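Local coordinates for aminopeptidase N family protein (Idiomarina loihiensis L2TR, PDB 4FGM) that probably acts as a zinc-dependent aminopeptidase of the M61 family, cleaving residues from the amino end of peptides, at residues Glu209-Leu214 and His273-Ser278; Tyr223-Met228 and Ser269-Glu274; Leu391-Asp396 and Gln457-Met462. One frame throughout, in Å; residues are numbered along the deposited sequence.

Interaction 1: Glu209-Leu214 and His273-Ser278. With ZN (zinc ion), chain C; MAE (maleic acid), chain B.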
loop_
_atom_site.group_PDB
_atom_site.type_symbol
_atom_site.label_atom_id
_atom_site.label_comp_id
_atom_site.label_asym_id
_atom_site.label_seq_id
_atom_site.Cartn_x
_atom_site.Cartn_y
_atom_site.Cartn_z
ATOM N N GLU A 209 -5.819 -14.060 -14.057
ATOM C CA GLU A 209 -6.074 -15.478 -14.254
ATOM C C GLU A 209 -5.069 -16.288 -13.446
ATOM O O GLU A 209 -5.426 -17.286 -12.819
ATOM C CB GLU A 209 -6.016 -15.840 -15.739
ATOM C CG GLU A 209 -7.302 -15.467 -16.460
ATOM C CD GLU A 209 -7.265 -15.731 -17.951
ATOM O OE1 GLU A 209 -6.280 -15.322 -18.606
ATOM O OE2 GLU A 209 -8.234 -16.330 -18.469
ATOM N N THR A 210 -3.817 -15.845 -13.438
ATOM C CA THR A 210 -2.791 -16.536 -12.669
ATOM C C THR A 210 -3.194 -16.609 -11.200
ATOM O O THR A 210 -3.021 -17.637 -10.551
ATOM C CB THR A 210 -1.437 -15.818 -12.790
ATOM O OG1 THR A 210 -0.961 -15.941 -14.132
ATOM C CG2 THR A 210 -0.423 -16.411 -11.849
ATOM N N GLN A 211 -3.748 -15.526 -10.673
ATOM C CA GLN A 211 -4.142 -15.522 -9.271
ATOM C C GLN A 211 -5.362 -16.404 -8.989
ATOM O O GLN A 211 -5.363 -17.177 -8.022
ATOM C CB GLN A 211 -4.363 -14.082 -8.789
ATOM C CG GLN A 211 -3.048 -13.280 -8.774
ATOM C CD GLN A 211 -3.074 -12.057 -7.869
ATOM O OE1 GLN A 211 -3.651 -12.086 -6.779
ATOM N NE2 GLN A 211 -2.420 -10.981 -8.308
ATOM N N ILE A 212 -6.388 -16.307 -9.831
ATOM C CA ILE A 212 -7.577 -17.128 -9.653
ATOM C C ILE A 212 -7.192 -18.609 -9.756
ATOM O O ILE A 212 -7.700 -19.439 -9.004
ATOM C CB ILE A 212 -8.647 -16.800 -10.707
ATOM C CG1 ILE A 212 -9.146 -15.370 -10.505
ATOM C CG2 ILE A 212 -9.802 -17.773 -10.586
ATOM C CD1 ILE A 212 -9.985 -14.838 -11.656
ATOM N N SER A 213 -6.298 -18.939 -10.685
ATOM C CA SER A 213 -5.847 -20.320 -10.832
ATOM C C SER A 213 -5.121 -20.741 -9.563
ATOM O O SER A 213 -5.256 -21.875 -9.111
ATOM C CB SER A 213 -4.881 -20.467 -12.012
ATOM O OG SER A 213 -5.544 -20.281 -13.243
ATOM N N LEU A 214 -4.353 -19.817 -8.990
ATOM C CA LEU A 214 -3.591 -20.099 -7.780
ATOM C C LEU A 214 -4.483 -20.526 -6.613
ATOM O O LEU A 214 -4.228 -21.543 -5.966
ATOM C CB LEU A 214 -2.758 -18.873 -7.390
ATOM C CG LEU A 214 -1.785 -19.008 -6.216
ATOM C CD1 LEU A 214 -0.690 -17.969 -6.353
ATOM C CD2 LEU A 214 -2.518 -18.855 -4.895
ATOM N N HIS A 273 -0.716 -6.500 -6.515
ATOM C CA HIS A 273 -0.676 -6.427 -5.063
ATOM C C HIS A 273 -2.086 -6.268 -4.462
ATOM O O HIS A 273 -2.472 -6.993 -3.533
ATOM C CB HIS A 273 0.212 -5.247 -4.644
ATOM C CG HIS A 273 0.405 -5.119 -3.167
ATOM N ND1 HIS A 273 1.533 -5.584 -2.523
ATOM C CD2 HIS A 273 -0.384 -4.584 -2.206
ATOM C CE1 HIS A 273 1.432 -5.339 -1.228
ATOM N NE2 HIS A 273 0.279 -4.733 -1.009
ATOM N N GLU A 274 -2.861 -5.323 -4.988
ATOM C CA GLU A 274 -4.200 -5.099 -4.458
ATOM C C GLU A 274 -5.123 -6.284 -4.741
ATOM O O GLU A 274 -5.914 -6.684 -3.886
ATOM C CB GLU A 274 -4.788 -3.815 -5.046
ATOM C CG GLU A 274 -3.942 -2.556 -4.825
ATOM C CD GLU A 274 -3.469 -2.386 -3.390
ATOM O OE1 GLU A 274 -4.159 -2.858 -2.467
ATOM O OE2 GLU A 274 -2.409 -1.764 -3.178
ATOM N N TYR A 275 -5.003 -6.845 -5.942
ATOM C CA TYR A 275 -5.814 -7.987 -6.359
ATOM C C TYR A 275 -5.575 -9.166 -5.414
ATOM O O TYR A 275 -6.519 -9.793 -4.932
ATOM C CB TYR A 275 -5.450 -8.388 -7.791
ATOM C CG TYR A 275 -6.478 -9.257 -8.492
ATOM C CD1 TYR A 275 -7.716 -8.734 -8.877
ATOM C CD2 TYR A 275 -6.197 -10.592 -8.810
ATOM C CE1 TYR A 275 -8.638 -9.511 -9.563
ATOM C CE2 TYR A 275 -7.116 -11.378 -9.498
ATOM C CZ TYR A 275 -8.330 -10.833 -9.874
ATOM O OH TYR A 275 -9.225 -11.590 -10.586
ATOM N N PHE A 276 -4.307 -9.458 -5.146
ATOM C CA PHE A 276 -3.939 -10.554 -4.256
ATOM C C PHE A 276 -4.593 -10.358 -2.890
ATOM O O PHE A 276 -5.032 -11.320 -2.238
ATOM C CB PHE A 276 -2.423 -10.594 -4.068
ATOM C CG PHE A 276 -1.920 -11.864 -3.440
ATOM C CD1 PHE A 276 -1.789 -13.024 -4.202
ATOM C CD2 PHE A 276 -1.605 -11.913 -2.086
ATOM C CE1 PHE A 276 -1.348 -14.213 -3.627
ATOM C CE2 PHE A 276 -1.160 -13.103 -1.497
ATOM C CZ PHE A 276 -1.035 -14.257 -2.271
ATOM N N HIS A 277 -4.655 -9.097 -2.468
ATOM C CA HIS A 277 -5.254 -8.733 -1.182
ATOM C C HIS A 277 -6.721 -9.185 -1.117
ATOM O O HIS A 277 -7.286 -9.324 -0.016
ATOM C CB HIS A 277 -5.172 -7.217 -0.946
ATOM C CG HIS A 277 -3.946 -6.783 -0.201
ATOM N ND1 HIS A 277 -3.474 -7.440 0.919
ATOM C CD2 HIS A 277 -3.134 -5.717 -0.376
ATOM C CE1 HIS A 277 -2.428 -6.796 1.401
ATOM N NE2 HIS A 277 -2.203 -5.746 0.633
ATOM N N SER A 278 -7.348 -9.391 -2.281
ATOM C CA SER A 278 -8.746 -9.838 -2.303
ATOM C C SER A 278 -8.856 -11.118 -1.482
ATOM O O SER A 278 -9.867 -11.362 -0.793
ATOM C CB SER A 278 -9.195 -10.138 -3.728
ATOM O OG SER A 278 -9.450 -8.928 -4.414
HETATM ZN ZN ZN C . -0.812 -4.343 0.931
HETATM C C1 MAE B . -1.287 -1.727 1.239
HETATM O O1 MAE B . -0.933 -2.164 2.389
HETATM O O2 MAE B . -2.004 -2.465 0.524
HETATM C C2 MAE B . -0.865 -0.360 0.860
HETATM C C3 MAE B . -1.262 0.836 1.286
HETATM C C4 MAE B . -2.273 1.108 2.302
HETATM O O3 MAE B . -2.955 0.258 2.905
HETATM O O4 MAE B . -2.400 2.317 2.586
#
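Gln211 of helix 197-215 reaches across to Tyr275 and Phe276 on helix 262-277, the helix that carries the HExxH zinc-binding motif of this gluzincin-like peptidase. The two short helical segments run nearly parallel, 26° between their directions and 10.6 Å between their axes, a gap that long side chains must bridge. Gln211 does so with its chain extended beyond CG. Its amide carbon CD lies at the edge of the Tyr275 ring, 3.6 Å from CD2, and the amide and ring planes stand almost upright to each other at 82°. OE1 ends against the backbone and ring edge of Phe276, 3.0 Å from CA and 3.3 Å from CD1, while NE2 is hydrogen-bonded to Cys272 O one turn back, which helps to set the rotation of the amide. Tyr275 has CG opposite its backbone N (chi1 -162°), and the ring slides past Gln211 in the reverse direction toward helix 197-215; there its hydroxyl is hydrogen-bonded to His185. The far side of the same helix bears His273 and His277, whose NE2 atoms bind the zinc with Glu307 and one maleic acid oxygen. Asp314 holds His273 from behind through ND1. On the helix 197-215 side, Ile212 CD1 lies 3.5 Å from Tyr275 OH.

Interaction 2: Tyr223-Met228 and Ser269-Glu274. With ZN (zinc ion), chain C; MAE (maleic acid), chain B.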
loop_
_atom_site.group_PDB
_atom_site.type_symbol
_atom_site.label_atom_id
_atom_site.label_comp_id
_atom_site.label_asym_id
_atom_site.label_seq_id
_atom_site.Cartn_x
_atom_site.Cartn_y
_atom_site.Cartn_z
ATOM N N TYR A 223 -14.755 -7.641 -10.587
ATOM C CA TYR A 223 -13.738 -6.830 -9.938
ATOM C C TYR A 223 -13.394 -5.573 -10.734
ATOM O O TYR A 223 -13.324 -5.607 -11.966
ATOM C CB TYR A 223 -12.492 -7.682 -9.696
ATOM C CG TYR A 223 -11.454 -7.028 -8.816
ATOM C CD1 TYR A 223 -10.539 -6.116 -9.341
ATOM C CD2 TYR A 223 -11.383 -7.329 -7.457
ATOM C CE1 TYR A 223 -9.576 -5.526 -8.537
ATOM C CE2 TYR A 223 -10.425 -6.738 -6.642
ATOM C CZ TYR A 223 -9.520 -5.840 -7.191
ATOM O OH TYR A 223 -8.534 -5.298 -6.399
ATOM N N THR A 224 -13.181 -4.468 -10.023
ATOM C CA THR A 224 -12.876 -3.197 -10.672
ATOM C C THR A 224 -11.629 -2.511 -10.140
ATOM O O THR A 224 -11.466 -2.343 -8.927
ATOM C CB THR A 224 -14.019 -2.185 -10.497
ATOM O OG1 THR A 224 -15.280 -2.861 -10.566
ATOM C CG2 THR A 224 -13.941 -1.118 -11.593
ATOM N N PHE A 225 -10.759 -2.098 -11.055
ATOM C CA PHE A 225 -9.540 -1.387 -10.679
ATOM C C PHE A 225 -9.820 0.104 -10.861
ATOM O O PHE A 225 -9.751 0.614 -11.981
ATOM C CB PHE A 225 -8.371 -1.801 -11.576
ATOM C CG PHE A 225 -7.879 -3.201 -11.338
ATOM C CD1 PHE A 225 -8.408 -4.273 -12.047
ATOM C CD2 PHE A 225 -6.877 -3.446 -10.407
ATOM C CE1 PHE A 225 -7.928 -5.577 -11.842
ATOM C CE2 PHE A 225 -6.397 -4.735 -10.197
ATOM C CZ PHE A 225 -6.927 -5.804 -10.912
ATOM N N LEU A 226 -10.169 0.788 -9.768
ATOM C CA LEU A 226 -10.473 2.219 -9.818
ATOM C C LEU A 226 -9.156 2.983 -9.769
ATOM O O LEU A 226 -8.452 2.970 -8.757
ATOM C CB LEU A 226 -11.367 2.611 -8.640
ATOM C CG LEU A 226 -12.642 1.772 -8.505
ATOM C CD1 LEU A 226 -13.454 2.270 -7.307
ATOM C CD2 LEU A 226 -13.471 1.861 -9.789
ATOM N N THR A 227 -8.840 3.670 -10.860
ATOM C CA THR A 227 -7.569 4.364 -10.954
ATOM C C THR A 227 -7.575 5.859 -11.188
ATOM O O THR A 227 -8.123 6.342 -12.174
ATOM C CB THR A 227 -6.712 3.733 -12.079
ATOM O OG1 THR A 227 -6.651 2.315 -11.887
ATOM C CG2 THR A 227 -5.300 4.296 -12.068
HETATM N N MSE A 228 -6.949 6.585 -10.270
HETATM C CA MSE A 228 -6.794 8.025 -10.404
HETATM C C MSE A 228 -5.378 8.220 -10.964
HETATM O O MSE A 228 -4.391 7.702 -10.416
HETATM C CB MSE A 228 -6.938 8.721 -9.052
HETATM C CG MSE A 228 -8.372 8.906 -8.628
HETATM SE SE MSE A 228 -8.514 9.639 -6.853
HETATM C CE MSE A 228 -7.996 8.053 -5.870
ATOM N N SER A 269 2.669 -4.179 -10.842
ATOM C CA SER A 269 2.991 -4.742 -9.546
ATOM C C SER A 269 1.974 -4.251 -8.507
ATOM O O SER A 269 1.559 -5.006 -7.624
ATOM C CB SER A 269 4.409 -4.341 -9.147
ATOM O OG SER A 269 4.774 -4.956 -7.929
ATOM N N LEU A 270 1.572 -2.986 -8.622
ATOM C CA LEU A 270 0.592 -2.405 -7.704
ATOM C C LEU A 270 -0.765 -3.097 -7.850
ATOM O O LEU A 270 -1.398 -3.452 -6.848
ATOM C CB LEU A 270 0.425 -0.905 -7.970
ATOM C CG LEU A 270 -0.645 -0.166 -7.148
ATOM C CD1 LEU A 270 -0.358 -0.271 -5.652
ATOM C CD2 LEU A 270 -0.657 1.290 -7.560
ATOM N N CYS A 271 -1.206 -3.290 -9.094
ATOM C CA CYS A 271 -2.494 -3.938 -9.348
ATOM C C CYS A 271 -2.471 -5.370 -8.839
ATOM O O CYS A 271 -3.419 -5.835 -8.209
ATOM C CB CYS A 271 -2.817 -3.953 -10.840
ATOM S SG CYS A 271 -2.972 -2.329 -11.577
ATOM N N CYS A 272 -1.374 -6.061 -9.122
ATOM C CA CYS A 272 -1.194 -7.438 -8.696
ATOM C C CYS A 272 -1.256 -7.523 -7.169
ATOM O O CYS A 272 -1.781 -8.484 -6.607
ATOM C CB CYS A 272 0.158 -7.951 -9.189
ATOM S SG CYS A 272 0.492 -9.666 -8.806
ATOM N N HIS A 273 -0.716 -6.500 -6.515
ATOM C CA HIS A 273 -0.676 -6.427 -5.063
ATOM C C HIS A 273 -2.086 -6.268 -4.462
ATOM O O HIS A 273 -2.472 -6.993 -3.533
ATOM C CB HIS A 273 0.212 -5.247 -4.644
ATOM C CG HIS A 273 0.405 -5.119 -3.167
ATOM N ND1 HIS A 273 1.533 -5.584 -2.523
ATOM C CD2 HIS A 273 -0.384 -4.584 -2.206
ATOM C CE1 HIS A 273 1.432 -5.339 -1.228
ATOM N NE2 HIS A 273 0.279 -4.733 -1.009
ATOM N N GLU A 274 -2.861 -5.323 -4.988
ATOM C CA GLU A 274 -4.200 -5.099 -4.458
ATOM C C GLU A 274 -5.123 -6.284 -4.741
ATOM O O GLU A 274 -5.914 -6.684 -3.886
ATOM C CB GLU A 274 -4.788 -3.815 -5.046
ATOM C CG GLU A 274 -3.942 -2.556 -4.825
ATOM C CD GLU A 274 -3.469 -2.386 -3.390
ATOM O OE1 GLU A 274 -4.159 -2.858 -2.467
ATOM O OE2 GLU A 274 -2.409 -1.764 -3.178
HETATM ZN ZN ZN C . -0.812 -4.343 0.931
HETATM C C1 MAE B . -1.287 -1.727 1.239
HETATM O O1 MAE B . -0.933 -2.164 2.389
HETATM O O2 MAE B . -2.004 -2.465 0.524
HETATM C C2 MAE B . -0.865 -0.360 0.860
HETATM C C3 MAE B . -1.262 0.836 1.286
HETATM C C4 MAE B . -2.273 1.108 2.302
HETATM O O3 MAE B . -2.955 0.258 2.905
HETATM O O4 MAE B . -2.400 2.317 2.586
HETATM O O HOH W 1 -8.630 -5.606 -3.788
#
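Tyr223 OH and the backbone carbonyl of Glu274 face each other across a water between strand 222-230 and helix 262-277. The water lies in the plane of the Tyr223 ring, 2.6 Å from OH, and donates a hydrogen bond to Glu274 O at 2.9 Å; direct approach of Tyr223 OH to Glu274 O is longer, 3.9 Å. A chi1 of -170° swings the Tyr223 ring away from its own backbone N; the side chain projects from the strand toward the helix, and its ring also meets that of Tyr275 edge-to-face. Thr224 turns to the other side of the sheet, its backbone bonded to Asn241 and Thr243. Two residues after Tyr223, Phe225 again faces the helix. One face of its ring receives Tyr223 CE1, 3.5 Å above the plane and over the centre. Cys271 comes in obliquely, on the opposite side of the ring plane from Tyr223 CE1: Phe225 CE2 is 3.7 Å from Cys271 CB, and Cys271 O comes to the ring edge in plane. Cys271 SG makes an oblique sulfur-aromatic contact, 5.0 Å from the ring centroid. Glu274 starts toward the strand at CB, but its chain bends at chi2 (-48°) and carries the carboxylate off to the maleic acid, with OE1 3.7 Å from ligand O2. Bridged by a water at one end and apolar at the other, this packing seats the HExxH helix on the mixed five-stranded sheet, as in the catalytic domain of thermolysin-like zinc peptidases.

Interaction 3: Leu391-Asp396 and Gln457-Met462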
loop_
_atom_site.group_PDB
_atom_site.type_symbol
_atom_site.label_atom_id
_atom_site.label_comp_id
_atom_site.label_asym_id
_atom_site.label_seq_id
_atom_site.Cartn_x
_atom_site.Cartn_y
_atom_site.Cartn_z
ATOM N N LEU A 391 10.348 -24.676 1.544
ATOM C CA LEU A 391 9.294 -25.655 1.324
ATOM C C LEU A 391 9.557 -26.462 0.053
ATOM O O LEU A 391 9.243 -27.648 -0.016
ATOM C CB LEU A 391 7.937 -24.946 1.218
ATOM C CG LEU A 391 7.053 -24.833 2.467
ATOM C CD1 LEU A 391 7.881 -24.751 3.730
ATOM C CD2 LEU A 391 6.169 -23.609 2.323
ATOM N N ARG A 392 10.138 -25.821 -0.952
ATOM C CA ARG A 392 10.420 -26.511 -2.200
ATOM C C ARG A 392 11.498 -27.570 -2.017
ATOM O O ARG A 392 11.345 -28.698 -2.475
ATOM C CB ARG A 392 10.828 -25.505 -3.283
ATOM C CG ARG A 392 9.691 -24.570 -3.689
ATOM C CD ARG A 392 10.130 -23.533 -4.702
ATOM N NE ARG A 392 9.085 -22.541 -4.945
ATOM C CZ ARG A 392 8.563 -22.277 -6.142
ATOM N NH1 ARG A 392 8.984 -22.933 -7.222
ATOM N NH2 ARG A 392 7.625 -21.349 -6.265
ATOM N N LEU A 393 12.581 -27.214 -1.335
ATOM C CA LEU A 393 13.673 -28.156 -1.112
ATOM C C LEU A 393 13.255 -29.304 -0.187
ATOM O O LEU A 393 13.645 -30.452 -0.395
ATOM C CB LEU A 393 14.878 -27.425 -0.516
ATOM C CG LEU A 393 15.450 -26.277 -1.347
ATOM C CD1 LEU A 393 16.527 -25.561 -0.552
ATOM C CD2 LEU A 393 16.008 -26.813 -2.656
ATOM N N GLN A 394 12.453 -28.984 0.823
ATOM C CA GLN A 394 11.993 -29.969 1.793
ATOM C C GLN A 394 10.910 -30.921 1.291
ATOM O O GLN A 394 10.635 -31.941 1.925
ATOM C CB GLN A 394 11.499 -29.260 3.058
ATOM C CG GLN A 394 12.611 -28.762 3.962
ATOM C CD GLN A 394 12.080 -28.059 5.197
ATOM O OE1 GLN A 394 11.074 -28.474 5.778
ATOM N NE2 GLN A 394 12.761 -26.997 5.615
ATOM N N SER A 395 10.296 -30.587 0.161
ATOM C CA SER A 395 9.242 -31.422 -0.413
ATOM C C SER A 395 9.651 -31.813 -1.828
ATOM O O SER A 395 8.835 -32.265 -2.629
ATOM C CB SER A 395 7.918 -30.652 -0.456
ATOM O OG SER A 395 7.994 -29.543 -1.342
ATOM N N ASP A 396 10.934 -31.639 -2.114
ATOM C CA ASP A 396 11.485 -31.933 -3.425
ATOM C C ASP A 396 10.625 -31.287 -4.507
ATOM O O ASP A 396 10.189 -31.935 -5.459
ATOM C CB ASP A 396 11.602 -33.443 -3.643
ATOM C CG ASP A 396 12.675 -33.794 -4.657
ATOM O OD1 ASP A 396 13.774 -33.200 -4.583
ATOM O OD2 ASP A 396 12.428 -34.662 -5.519
ATOM N N GLN A 457 21.554 -20.040 -3.401
ATOM C CA GLN A 457 22.622 -20.765 -4.064
ATOM C C GLN A 457 22.069 -22.125 -4.485
ATOM O O GLN A 457 22.389 -22.633 -5.560
ATOM C CB GLN A 457 23.802 -20.935 -3.106
ATOM C CG GLN A 457 25.156 -20.770 -3.768
ATOM C CD GLN A 457 26.272 -20.571 -2.761
ATOM O OE1 GLN A 457 26.578 -21.466 -1.974
ATOM N NE2 GLN A 457 26.879 -19.390 -2.777
ATOM N N ASN A 458 21.222 -22.698 -3.636
ATOM C CA ASN A 458 20.617 -23.987 -3.923
ATOM C C ASN A 458 19.724 -23.942 -5.152
ATOM O O ASN A 458 19.309 -24.983 -5.660
ATOM C CB ASN A 458 19.811 -24.484 -2.722
ATOM C CG ASN A 458 20.692 -25.029 -1.622
ATOM O OD1 ASN A 458 21.603 -25.818 -1.882
ATOM N ND2 ASN A 458 20.422 -24.624 -0.386
ATOM N N PHE A 459 19.417 -22.741 -5.626
ATOM C CA PHE A 459 18.582 -22.601 -6.811
ATOM C C PHE A 459 19.353 -21.969 -7.950
ATOM O O PHE A 459 18.775 -21.547 -8.945
ATOM C CB PHE A 459 17.328 -21.780 -6.511
ATOM C CG PHE A 459 16.294 -22.527 -5.722
ATOM C CD1 PHE A 459 16.458 -22.745 -4.360
ATOM C CD2 PHE A 459 15.145 -23.004 -6.343
ATOM C CE1 PHE A 459 15.492 -23.437 -3.624
ATOM C CE2 PHE A 459 14.174 -23.698 -5.617
ATOM C CZ PHE A 459 14.345 -23.909 -4.256
ATOM N N GLY A 460 20.670 -21.903 -7.796
ATOM C CA GLY A 460 21.512 -21.347 -8.841
ATOM C C GLY A 460 21.573 -19.836 -8.911
ATOM O O GLY A 460 21.948 -19.279 -9.945
ATOM N N VAL A 461 21.210 -19.169 -7.820
ATOM C CA VAL A 461 21.247 -17.709 -7.782
ATOM C C VAL A 461 22.440 -17.202 -6.977
ATOM O O VAL A 461 22.589 -17.518 -5.796
ATOM C CB VAL A 461 19.972 -17.121 -7.157
ATOM C CG1 VAL A 461 20.004 -15.595 -7.274
ATOM C CG2 VAL A 461 18.743 -17.692 -7.838
HETATM N N MSE A 462 23.278 -16.402 -7.625
HETATM C CA MSE A 462 24.462 -15.835 -6.987
HETATM C C MSE A 462 24.167 -14.463 -6.375
HETATM O O MSE A 462 23.447 -13.655 -6.962
HETATM C CB MSE A 462 25.581 -15.729 -8.023
HETATM C CG MSE A 462 26.757 -14.849 -7.628
HETATM SE SE MSE A 462 28.116 -14.816 -9.007
HETATM C CE MSE A 462 27.191 -13.803 -10.368
#
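A Schellman motif ends helix 453-457, and the type I beta turn from Gln457 to Gly460 within it carries Phe459 out to the last turn of helix 378-394. Phe459 is the main bridge. Its CG lies opposite the carbonyl carbon (chi1 -75°), which sends the ring toward Arg392 and Leu393. Leu393 is the chief partner: CD2 comes obliquely to the ring, 3.5 Å from Phe459 CE1, and CG follows at 3.6 Å from the same carbon, the two side chains sliding past each other in opposite directions. Arg392 meets the ring with the aliphatic part of its chain. Its CB sits at the ring edge, in plane, 4.0 Å from Phe459 CZ, and CD passes near CE2; the chain, extended from CG to NE, crosses the Phe459 side chain at about a right angle and carries the guanidinium onward to a salt bridge with Asp388. Asn458 adds a lighter touch beside Phe459, its ND2 4.0 Å from Leu393 CD1. Across the segments the chemistry is therefore mainly apolar packing, joining a helix end to a turn that leads into strand 461-466, which pairs with strand 570-575. Gly460, at positive phi, is the C-prime residue of the motif, with Gly460 N bonded to Gln457 O and Val461 N to Leu456 O. The opposing helix is finished differently: Ser395 OG folds back and donates to Leu391 O at 2.6 Å, the hydroxyl lying 25° off the carbonyl plane.

Interactions 1 and 2 share helix 262-277, including His273 and Glu274, and both are buried beside the zinc and maleic acid. Interaction 1 sets helix 197-215 against it, and interaction 2 sets strand 222-230 against it; Tyr275 joins the two by packing on Tyr223 and Phe225. Their chemistry is mixed, with an amide turned against aromatic edges in one and a water bridge and a sulfur-aromatic contact in the other. Interaction 3 lies apart, its centre about 25 Å from that of interaction 1 and about 32 Å from that of interaction 2. Only partly buried, it relies on leucine, phenylalanine and the aliphatic part of an arginine.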